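Local atomic coordinates of prolyl-ACP dehydrogenase (PDB entry 4IRN), a protein that oxidises a prolyl group held on an acyl carrier protein, using bound FAD, in the biosynthesis of the cyanotoxin anatoxin-a. Residues Gln44-Arg48 / Thr103-Gln109; Lys238-Arg242 / Arg391-Ala395; Arg280-Leu284 / Asn357-Ser361. All coordinates share one frame; numbering follows the deposited sequence.

How the contacts relate
The three contacts run from the N-terminal helices toward the flavin. Contact 1 pairs two N-terminal helices and lies away from the FAD site. Contact 3 joins segment 280-284 to helix 350-375; its centre is about 17 Å from that of contact 1. The two touch where Leu108 CD1 packs on Phe282 O at 4.2 Å. Contact 2 sets a loop of the middle region against helix 386-395, and its centre is about 15 Å from that of contact 3. The Ala395 side chain in contact 2 is about 5 Å from a bound FAD, and the Ile283 side chain in contact 3 about 8 Å. Contacts 1 and 2 do not touch, with centres about 25 Å apart.

Contact 1: Gln44-Arg48 / Thr103-Gln109; sequences QIQFR and TTAYALQ
Arg48 and Tyr106 bury the most surface in this contact. The arginine chain crosses the tyrosine ring at about a right angle. Arg48 CD lies over the centre of one face, 3.5 Å from the centroid of the Tyr106 ring, a CH-pi contact. Arg48 is stretched out from CG to NE, with CG trans to the backbone N (chi1 -172°), and this carries the chain over the ring and on to Gln109. There the guanidinium grips one oxygen side-on with two nitrogens. Arg48 NE donates to Gln109 OE1 at 3.0 Å, and Arg48 NH2 donates to the same OE1 at 2.7 Å. Both bonds are clearly bent. Gln109 NE2 donates in turn to Glu292 OE1, which favours this rotation of the amide. Glu292 also forms a long, weak ion pair with Arg48.

The two segments belong to helices 42-58 and 101-114 of the all-helical N-terminal domain of the acyl-CoA dehydrogenase fold. Over segments 44-48 and 103-109 the axes come within 9.2 Å and cross at -39°. Backbone spacing narrows toward Arg48 and Ala107, consistent with the small side chain of Ala107. Phe47 CE2 packs on Ala107 CB at 3.7 Å, and Trp88 meets the Phe47 ring from outside the pair.

Gln44 takes the other end of the interface. Gln44 NE2 donates to Thr103 OG1 at 3.0 Å, with the oxygen tilted from the amide plane. Asp100 is the stronger partner of that hydroxyl. The Gln44 carbonyl lies at the edge of the Tyr106 ring, with Gln44 O 3.4 Å from Tyr106 CE2. Ile45 CD1 reaches back to Tyr106 OH at 3.4 Å. The ring also stacks with Trp40.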
loop_
_atom_site.group_PDB
_atom_site.type_symbol
_atom_site.label_atom_id
_atom_site.label_comp_id
_atom_site.label_asym_id
_atom_site.label_seq_id
_atom_site.Cartn_x
_atom_site.Cartn_y
_atom_site.Cartn_z
ATOM N N GLN A 44 -25.821 -27.917 3.080
ATOM C CA GLN A 44 -24.868 -27.054 2.388
ATOM C C GLN A 44 -23.433 -27.417 2.808
ATOM O O GLN A 44 -22.564 -27.492 1.932
ATOM C CB GLN A 44 -25.178 -25.576 2.668
ATOM C CG GLN A 44 -26.474 -25.119 2.008
ATOM C CD GLN A 44 -26.881 -23.731 2.414
ATOM O OE1 GLN A 44 -27.185 -23.461 3.578
ATOM N NE2 GLN A 44 -26.928 -22.825 1.452
ATOM N N ILE A 45 -23.192 -27.669 4.140
ATOM C CA ILE A 45 -21.881 -28.095 4.671
ATOM C C ILE A 45 -21.515 -29.452 4.026
ATOM O O ILE A 45 -20.404 -29.602 3.503
ATOM C CB ILE A 45 -21.842 -28.216 6.232
ATOM C CG1 ILE A 45 -22.358 -26.965 6.993
ATOM C CG2 ILE A 45 -20.481 -28.713 6.757
ATOM C CD1 ILE A 45 -21.501 -25.716 7.006
ATOM N N GLN A 46 -22.463 -30.417 4.056
ATOM C CA GLN A 46 -22.301 -31.761 3.494
ATOM C C GLN A 46 -22.099 -31.787 1.998
ATOM O O GLN A 46 -21.282 -32.564 1.528
ATOM C CB GLN A 46 -23.459 -32.710 3.876
ATOM C CG GLN A 46 -23.527 -33.200 5.330
ATOM C CD GLN A 46 -22.274 -33.888 5.813
ATOM O OE1 GLN A 46 -21.410 -33.284 6.463
ATOM N NE2 GLN A 46 -22.202 -35.188 5.594
ATOM N N PHE A 47 -22.830 -30.959 1.238
ATOM C CA PHE A 47 -22.679 -30.906 -0.223
ATOM C C PHE A 47 -21.320 -30.364 -0.639
ATOM O O PHE A 47 -20.696 -30.922 -1.545
ATOM C CB PHE A 47 -23.831 -30.153 -0.917
ATOM C CG PHE A 47 -23.738 -30.138 -2.429
ATOM C CD1 PHE A 47 -23.782 -31.319 -3.157
ATOM C CD2 PHE A 47 -23.608 -28.943 -3.123
ATOM C CE1 PHE A 47 -23.672 -31.308 -4.551
ATOM C CE2 PHE A 47 -23.519 -28.931 -4.520
ATOM C CZ PHE A 47 -23.555 -30.113 -5.224
ATOM N N ARG A 48 -20.847 -29.290 0.040
ATOM C CA ARG A 48 -19.532 -28.686 -0.201
ATOM C C ARG A 48 -18.432 -29.699 0.133
ATOM O O ARG A 48 -17.463 -29.817 -0.621
ATOM C CB ARG A 48 -19.369 -27.390 0.610
ATOM C CG ARG A 48 -18.114 -26.597 0.268
ATOM C CD ARG A 48 -17.884 -25.455 1.232
ATOM N NE ARG A 48 -16.514 -24.945 1.168
ATOM C CZ ARG A 48 -15.537 -25.310 1.993
ATOM N NH1 ARG A 48 -15.764 -26.198 2.952
ATOM N NH2 ARG A 48 -14.320 -24.798 1.857
ATOM N N THR A 103 -25.944 -21.641 -2.473
ATOM C CA THR A 103 -25.443 -23.015 -2.411
ATOM C C THR A 103 -24.431 -23.227 -3.540
ATOM O O THR A 103 -23.385 -23.829 -3.301
ATOM C CB THR A 103 -26.603 -24.027 -2.443
ATOM O OG1 THR A 103 -27.508 -23.731 -1.379
ATOM C CG2 THR A 103 -26.129 -25.479 -2.311
ATOM N N THR A 104 -24.741 -22.723 -4.757
ATOM C CA THR A 104 -23.886 -22.814 -5.950
ATOM C C THR A 104 -22.515 -22.164 -5.672
ATOM O O THR A 104 -21.492 -22.793 -5.937
ATOM C CB THR A 104 -24.606 -22.223 -7.185
ATOM O OG1 THR A 104 -25.933 -22.735 -7.273
ATOM C CG2 THR A 104 -23.875 -22.495 -8.485
ATOM N N ALA A 105 -22.509 -20.944 -5.082
ATOM C CA ALA A 105 -21.302 -20.190 -4.730
ATOM C C ALA A 105 -20.478 -20.910 -3.660
ATOM O O ALA A 105 -19.253 -20.983 -3.773
ATOM C CB ALA A 105 -21.673 -18.787 -4.263
ATOM N N TYR A 106 -21.160 -21.464 -2.639
ATOM C CA TYR A 106 -20.545 -22.224 -1.546
ATOM C C TYR A 106 -19.861 -23.499 -2.077
ATOM O O TYR A 106 -18.728 -23.791 -1.693
ATOM C CB TYR A 106 -21.607 -22.568 -0.489
ATOM C CG TYR A 106 -21.053 -23.020 0.848
ATOM C CD1 TYR A 106 -20.118 -22.250 1.539
ATOM C CD2 TYR A 106 -21.532 -24.174 1.467
ATOM C CE1 TYR A 106 -19.651 -22.635 2.795
ATOM C CE2 TYR A 106 -21.063 -24.576 2.718
ATOM C CZ TYR A 106 -20.127 -23.801 3.380
ATOM O OH TYR A 106 -19.662 -24.196 4.608
ATOM N N ALA A 107 -20.547 -24.226 -2.991
ATOM C CA ALA A 107 -20.062 -25.447 -3.638
ATOM C C ALA A 107 -18.892 -25.127 -4.573
ATOM O O ALA A 107 -17.945 -25.913 -4.627
ATOM C CB ALA A 107 -21.190 -26.121 -4.408
ATOM N N LEU A 108 -18.933 -23.956 -5.260
ATOM C CA LEU A 108 -17.843 -23.490 -6.141
ATOM C C LEU A 108 -16.594 -23.164 -5.316
ATOM O O LEU A 108 -15.476 -23.446 -5.758
ATOM C CB LEU A 108 -18.234 -22.258 -6.984
ATOM C CG LEU A 108 -19.265 -22.424 -8.101
ATOM C CD1 LEU A 108 -19.729 -21.079 -8.607
ATOM C CD2 LEU A 108 -18.735 -23.259 -9.248
ATOM N N GLN A 109 -16.813 -22.567 -4.058
ATOM C CA GLN A 109 -15.729 -22.285 -3.131
ATOM C C GLN A 109 -15.050 -23.619 -2.785
ATOM O O GLN A 109 -13.823 -23.718 -2.868
ATOM C CB GLN A 109 -16.257 -21.579 -1.868
ATOM C CG GLN A 109 -15.206 -20.757 -1.129
ATOM C CD GLN A 109 -14.479 -21.524 -0.056
ATOM O OE1 GLN A 109 -14.837 -22.647 0.302
ATOM N NE2 GLN A 109 -13.468 -20.904 0.531
#

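Contact 2: Lys238-Arg242 / Arg391-Ala395; sequences KMGMR and RDAIA
Met239 and Arg391 lie obliquely across each other, with Met239 CG 3.8 Å from Arg391 CG. The thioether chain is extended, and Met239 SD meets Ile394 CD1 at 3.5 Å. The arginine chain instead bends at chi3 (-80°), which turns the guanidinium back to the loop. Arg391 NH1 donates to Met239 O at 2.9 Å, in the plane of the carbonyl and near the plane of the guanidinium. Asp67 and Glu387 form salt bridges with the other nitrogens, so this buried charge is probably well balanced. The Arg242 guanidinium stands almost perpendicular to that of Arg391 and bonds to the backbone O of Asp67.

Asp392 holds the next part of the loop. Met241 N donates to Asp392 OD1 at 2.9 Å in a nearly straight bond that arrives from above the carboxylate plane. A water links the same OD1 to Arg242 N. Met241 bends at chi2, and Met241 CG rests on Ala395 CB at 3.6 Å. Gly240 CA passes 3.5 Å from Arg391 O in a CA-H...O contact. Tyr380 of a second subunit bonds to Arg391 O.

The loop between strands 230-232 and 249-257 belongs to the middle domain and helix 386-395 to the C-terminal domain, so the contact joins the two. Ala395 lies close to a bound FAD, and Ile394 beside Phe398 of the FAD site. Helices 118-138 and 350-375 pack on Met241.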
loop_
_atom_site.group_PDB
_atom_site.type_symbol
_atom_site.label_atom_id
_atom_site.label_comp_id
_atom_site.label_asym_id
_atom_site.label_seq_id
_atom_site.Cartn_x
_atom_site.Cartn_y
_atom_site.Cartn_z
ATOM N N LYS A 238 0.118 -18.348 -22.825
ATOM C CA LYS A 238 0.032 -17.317 -21.786
ATOM C C LYS A 238 0.737 -17.708 -20.472
ATOM O O LYS A 238 1.144 -18.859 -20.316
ATOM C CB LYS A 238 -1.427 -16.896 -21.555
ATOM C CG LYS A 238 -2.370 -18.063 -21.474
ATOM C CD LYS A 238 -3.816 -17.657 -21.481
ATOM C CE LYS A 238 -4.655 -18.768 -22.055
ATOM N NZ LYS A 238 -4.457 -20.081 -21.375
ATOM N N MET A 239 0.923 -16.722 -19.560
ATOM C CA MET A 239 1.598 -16.865 -18.262
ATOM C C MET A 239 1.066 -18.045 -17.433
ATOM O O MET A 239 1.818 -18.973 -17.118
ATOM C CB MET A 239 1.530 -15.541 -17.475
ATOM C CG MET A 239 2.222 -15.607 -16.137
ATOM S SD MET A 239 2.387 -13.981 -15.411
ATOM C CE MET A 239 3.791 -14.206 -14.418
ATOM N N GLY A 240 -0.214 -17.971 -17.087
ATOM C CA GLY A 240 -0.931 -18.994 -16.341
ATOM C C GLY A 240 -2.195 -19.368 -17.084
ATOM O O GLY A 240 -2.365 -18.974 -18.239
ATOM N N MET A 241 -3.095 -20.121 -16.426
ATOM C CA MET A 241 -4.351 -20.631 -17.000
ATOM C C MET A 241 -4.071 -21.412 -18.303
ATOM O O MET A 241 -4.910 -21.452 -19.201
ATOM C CB MET A 241 -5.400 -19.516 -17.204
ATOM C CG MET A 241 -5.814 -18.803 -15.934
ATOM S SD MET A 241 -6.681 -19.844 -14.756
ATOM C CE MET A 241 -7.280 -18.626 -13.625
ATOM N N ARG A 242 -2.877 -22.043 -18.375
ATOM C CA ARG A 242 -2.354 -22.814 -19.509
ATOM C C ARG A 242 -3.149 -24.080 -19.843
ATOM O O ARG A 242 -3.037 -24.600 -20.954
ATOM C CB ARG A 242 -0.855 -23.106 -19.308
ATOM C CG ARG A 242 0.000 -21.850 -19.436
ATOM C CD ARG A 242 1.403 -21.991 -18.888
ATOM N NE ARG A 242 2.290 -22.769 -19.762
ATOM C CZ ARG A 242 2.997 -22.273 -20.780
ATOM N NH1 ARG A 242 2.900 -20.989 -21.105
ATOM N NH2 ARG A 242 3.783 -23.060 -21.493
ATOM N N ARG A 391 0.819 -17.328 -11.201
ATOM C CA ARG A 391 0.709 -17.192 -12.658
ATOM C C ARG A 391 -0.757 -17.247 -13.105
ATOM O O ARG A 391 -1.162 -16.451 -13.952
ATOM C CB ARG A 391 1.530 -18.270 -13.385
ATOM C CG ARG A 391 3.047 -18.064 -13.316
ATOM C CD ARG A 391 3.802 -18.910 -14.333
ATOM N NE ARG A 391 3.970 -20.297 -13.893
ATOM C CZ ARG A 391 3.241 -21.323 -14.330
ATOM N NH1 ARG A 391 2.289 -21.133 -15.236
ATOM N NH2 ARG A 391 3.461 -22.544 -13.868
ATOM N N ASP A 392 -1.552 -18.152 -12.499
ATOM C CA ASP A 392 -2.979 -18.320 -12.782
ATOM C C ASP A 392 -3.798 -17.151 -12.245
ATOM O O ASP A 392 -4.713 -16.689 -12.924
ATOM C CB ASP A 392 -3.514 -19.654 -12.214
ATOM C CG ASP A 392 -2.861 -20.931 -12.732
ATOM O OD1 ASP A 392 -2.179 -20.872 -13.785
ATOM O OD2 ASP A 392 -3.028 -21.988 -12.084
ATOM N N ALA A 393 -3.460 -16.672 -11.035
ATOM C CA ALA A 393 -4.128 -15.560 -10.353
ATOM C C ALA A 393 -4.121 -14.249 -11.147
ATOM O O ALA A 393 -5.104 -13.509 -11.077
ATOM C CB ALA A 393 -3.514 -15.340 -8.977
ATOM N N ILE A 394 -3.027 -13.952 -11.883
ATOM C CA ILE A 394 -2.898 -12.719 -12.671
ATOM C C ILE A 394 -4.001 -12.573 -13.719
ATOM O O ILE A 394 -4.550 -11.482 -13.865
ATOM C CB ILE A 394 -1.471 -12.546 -13.259
ATOM C CG1 ILE A 394 -0.444 -12.393 -12.116
ATOM C CG2 ILE A 394 -1.390 -11.346 -14.224
ATOM C CD1 ILE A 394 0.941 -12.694 -12.482
ATOM N N ALA A 395 -4.352 -13.677 -14.408
ATOM C CA ALA A 395 -5.393 -13.726 -15.439
ATOM C C ALA A 395 -6.685 -13.021 -15.011
ATOM O O ALA A 395 -7.269 -12.290 -15.812
ATOM C CB ALA A 395 -5.688 -15.166 -15.815
HETATM O O HOH W 1 -1.731 -22.696 -15.653
#

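Contact 3: Arg280-Leu284 / Asn357-Ser361; sequences RGFIL and NLYIS
Asn357 reaches from helix 350-375 to segment 280-284. Asn357 CB lies 3.9 Å from Arg280 CB and 3.5 Å from Arg280 O. Its first torsion (chi1 -157°) swings CG away from the backbone N, toward Arg280. Asn357 CG comes 4.0 Å from Arg280 CA. At the tip, Asn357 ND2 donates to Arg280 O at 3.0 Å. The bond is nearly straight, at 167°, and uses a carbonyl lone pair, with the oxygen in the amide plane. The same ND2 also touches Ile283 CG2. The Arg280 side chain leads away, to Ser400 and Ser354.

Leu284 fills the other half of the contact. Leu284 CB meets Ile360 CG2 at 3.8 Å, and CD1 packs near Ser361 N and Asn357 O. That oxygen accepts from both Ser361 N and Ser361 OG. Around this buried spot lie Ser396 and Tyr399, and Phe122 of helix 118-138 touches Ile283.

Within this C-terminal helical bundle, the amide bond gives a buried backbone carbonyl, Arg280 O, a partner. One directional bond beside the apolar packing of Leu284 and Ile360 is consistent with a defined placement of segment 280-284 on helix 350-375.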
loop_
_atom_site.group_PDB
_atom_site.type_symbol
_atom_site.label_atom_id
_atom_site.label_comp_id
_atom_site.label_asym_id
_atom_site.label_seq_id
_atom_site.Cartn_x
_atom_site.Cartn_y
_atom_site.Cartn_z
ATOM N N ARG A 280 -18.545 -11.542 -13.504
ATOM C CA ARG A 280 -17.776 -10.806 -12.493
ATOM C C ARG A 280 -17.991 -11.311 -11.075
ATOM O O ARG A 280 -17.022 -11.464 -10.333
ATOM C CB ARG A 280 -18.039 -9.288 -12.573
ATOM C CG ARG A 280 -17.417 -8.639 -13.791
ATOM C CD ARG A 280 -17.936 -7.242 -14.004
ATOM N NE ARG A 280 -17.387 -6.657 -15.227
ATOM C CZ ARG A 280 -17.584 -5.402 -15.615
ATOM N NH1 ARG A 280 -18.321 -4.581 -14.879
ATOM N NH2 ARG A 280 -17.031 -4.953 -16.731
ATOM N N GLY A 281 -19.240 -11.597 -10.730
ATOM C CA GLY A 281 -19.599 -12.052 -9.397
ATOM C C GLY A 281 -19.312 -13.505 -9.075
ATOM O O GLY A 281 -19.147 -13.836 -7.899
ATOM N N PHE A 282 -19.282 -14.401 -10.094
ATOM C CA PHE A 282 -19.124 -15.833 -9.849
ATOM C C PHE A 282 -17.937 -16.578 -10.461
ATOM O O PHE A 282 -17.680 -17.716 -10.058
ATOM C CB PHE A 282 -20.463 -16.561 -10.058
ATOM C CG PHE A 282 -21.574 -15.930 -9.251
ATOM C CD1 PHE A 282 -21.633 -16.094 -7.875
ATOM C CD2 PHE A 282 -22.514 -15.108 -9.857
ATOM C CE1 PHE A 282 -22.614 -15.459 -7.127
ATOM C CE2 PHE A 282 -23.500 -14.481 -9.105
ATOM C CZ PHE A 282 -23.539 -14.659 -7.746
ATOM N N ILE A 283 -17.202 -15.954 -11.403
ATOM C CA ILE A 283 -16.019 -16.574 -12.013
ATOM C C ILE A 283 -14.896 -16.795 -10.972
ATOM O O ILE A 283 -14.096 -17.719 -11.124
ATOM C CB ILE A 283 -15.540 -15.807 -13.287
ATOM C CG1 ILE A 283 -14.749 -16.712 -14.243
ATOM C CG2 ILE A 283 -14.775 -14.506 -12.961
ATOM C CD1 ILE A 283 -15.080 -16.508 -15.714
ATOM N N LEU A 284 -14.864 -15.961 -9.914
ATOM C CA LEU A 284 -13.851 -15.994 -8.861
ATOM C C LEU A 284 -14.325 -16.641 -7.556
ATOM O O LEU A 284 -13.631 -16.547 -6.543
ATOM C CB LEU A 284 -13.277 -14.576 -8.622
ATOM C CG LEU A 284 -12.450 -13.946 -9.756
ATOM C CD1 LEU A 284 -11.945 -12.575 -9.352
ATOM C CD2 LEU A 284 -11.278 -14.827 -10.149
ATOM N N ASN A 357 -15.325 -8.737 -8.161
ATOM C CA ASN A 357 -14.294 -9.037 -9.139
ATOM C C ASN A 357 -13.022 -8.245 -8.878
ATOM O O ASN A 357 -11.935 -8.816 -8.872
ATOM C CB ASN A 357 -14.813 -8.771 -10.536
ATOM C CG ASN A 357 -14.065 -9.533 -11.584
ATOM O OD1 ASN A 357 -13.109 -9.039 -12.172
ATOM N ND2 ASN A 357 -14.484 -10.756 -11.831
ATOM N N LEU A 358 -13.164 -6.935 -8.628
ATOM C CA LEU A 358 -12.048 -6.030 -8.358
ATOM C C LEU A 358 -11.308 -6.441 -7.079
ATOM O O LEU A 358 -10.079 -6.552 -7.099
ATOM C CB LEU A 358 -12.516 -4.552 -8.308
ATOM C CG LEU A 358 -11.549 -3.474 -7.769
ATOM C CD1 LEU A 358 -10.407 -3.205 -8.727
ATOM C CD2 LEU A 358 -12.275 -2.183 -7.530
ATOM N N TYR A 359 -12.054 -6.705 -5.983
ATOM C CA TYR A 359 -11.458 -7.111 -4.717
ATOM C C TYR A 359 -10.788 -8.491 -4.775
ATOM O O TYR A 359 -9.614 -8.586 -4.441
ATOM C CB TYR A 359 -12.451 -7.032 -3.537
ATOM C CG TYR A 359 -11.758 -7.269 -2.216
ATOM C CD1 TYR A 359 -11.123 -6.226 -1.547
ATOM C CD2 TYR A 359 -11.614 -8.555 -1.704
ATOM C CE1 TYR A 359 -10.382 -6.452 -0.392
ATOM C CE2 TYR A 359 -10.854 -8.798 -0.561
ATOM C CZ TYR A 359 -10.251 -7.739 0.101
ATOM O OH TYR A 359 -9.555 -7.944 1.267
ATOM N N ILE A 360 -11.533 -9.537 -5.133
ATOM C CA ILE A 360 -11.069 -10.924 -5.177
ATOM C C ILE A 360 -9.862 -11.159 -6.086
ATOM O O ILE A 360 -8.959 -11.882 -5.683
ATOM C CB ILE A 360 -12.235 -11.942 -5.378
ATOM C CG1 ILE A 360 -13.324 -11.730 -4.295
ATOM C CG2 ILE A 360 -11.707 -13.396 -5.387
ATOM C CD1 ILE A 360 -14.627 -12.440 -4.488
ATOM N N SER A 361 -9.839 -10.538 -7.293
ATOM C CA SER A 361 -8.752 -10.713 -8.246
ATOM C C SER A 361 -7.444 -10.208 -7.693
ATOM O O SER A 361 -6.416 -10.879 -7.848
ATOM C CB SER A 361 -9.075 -10.016 -9.562
ATOM O OG SER A 361 -9.264 -8.627 -9.376
#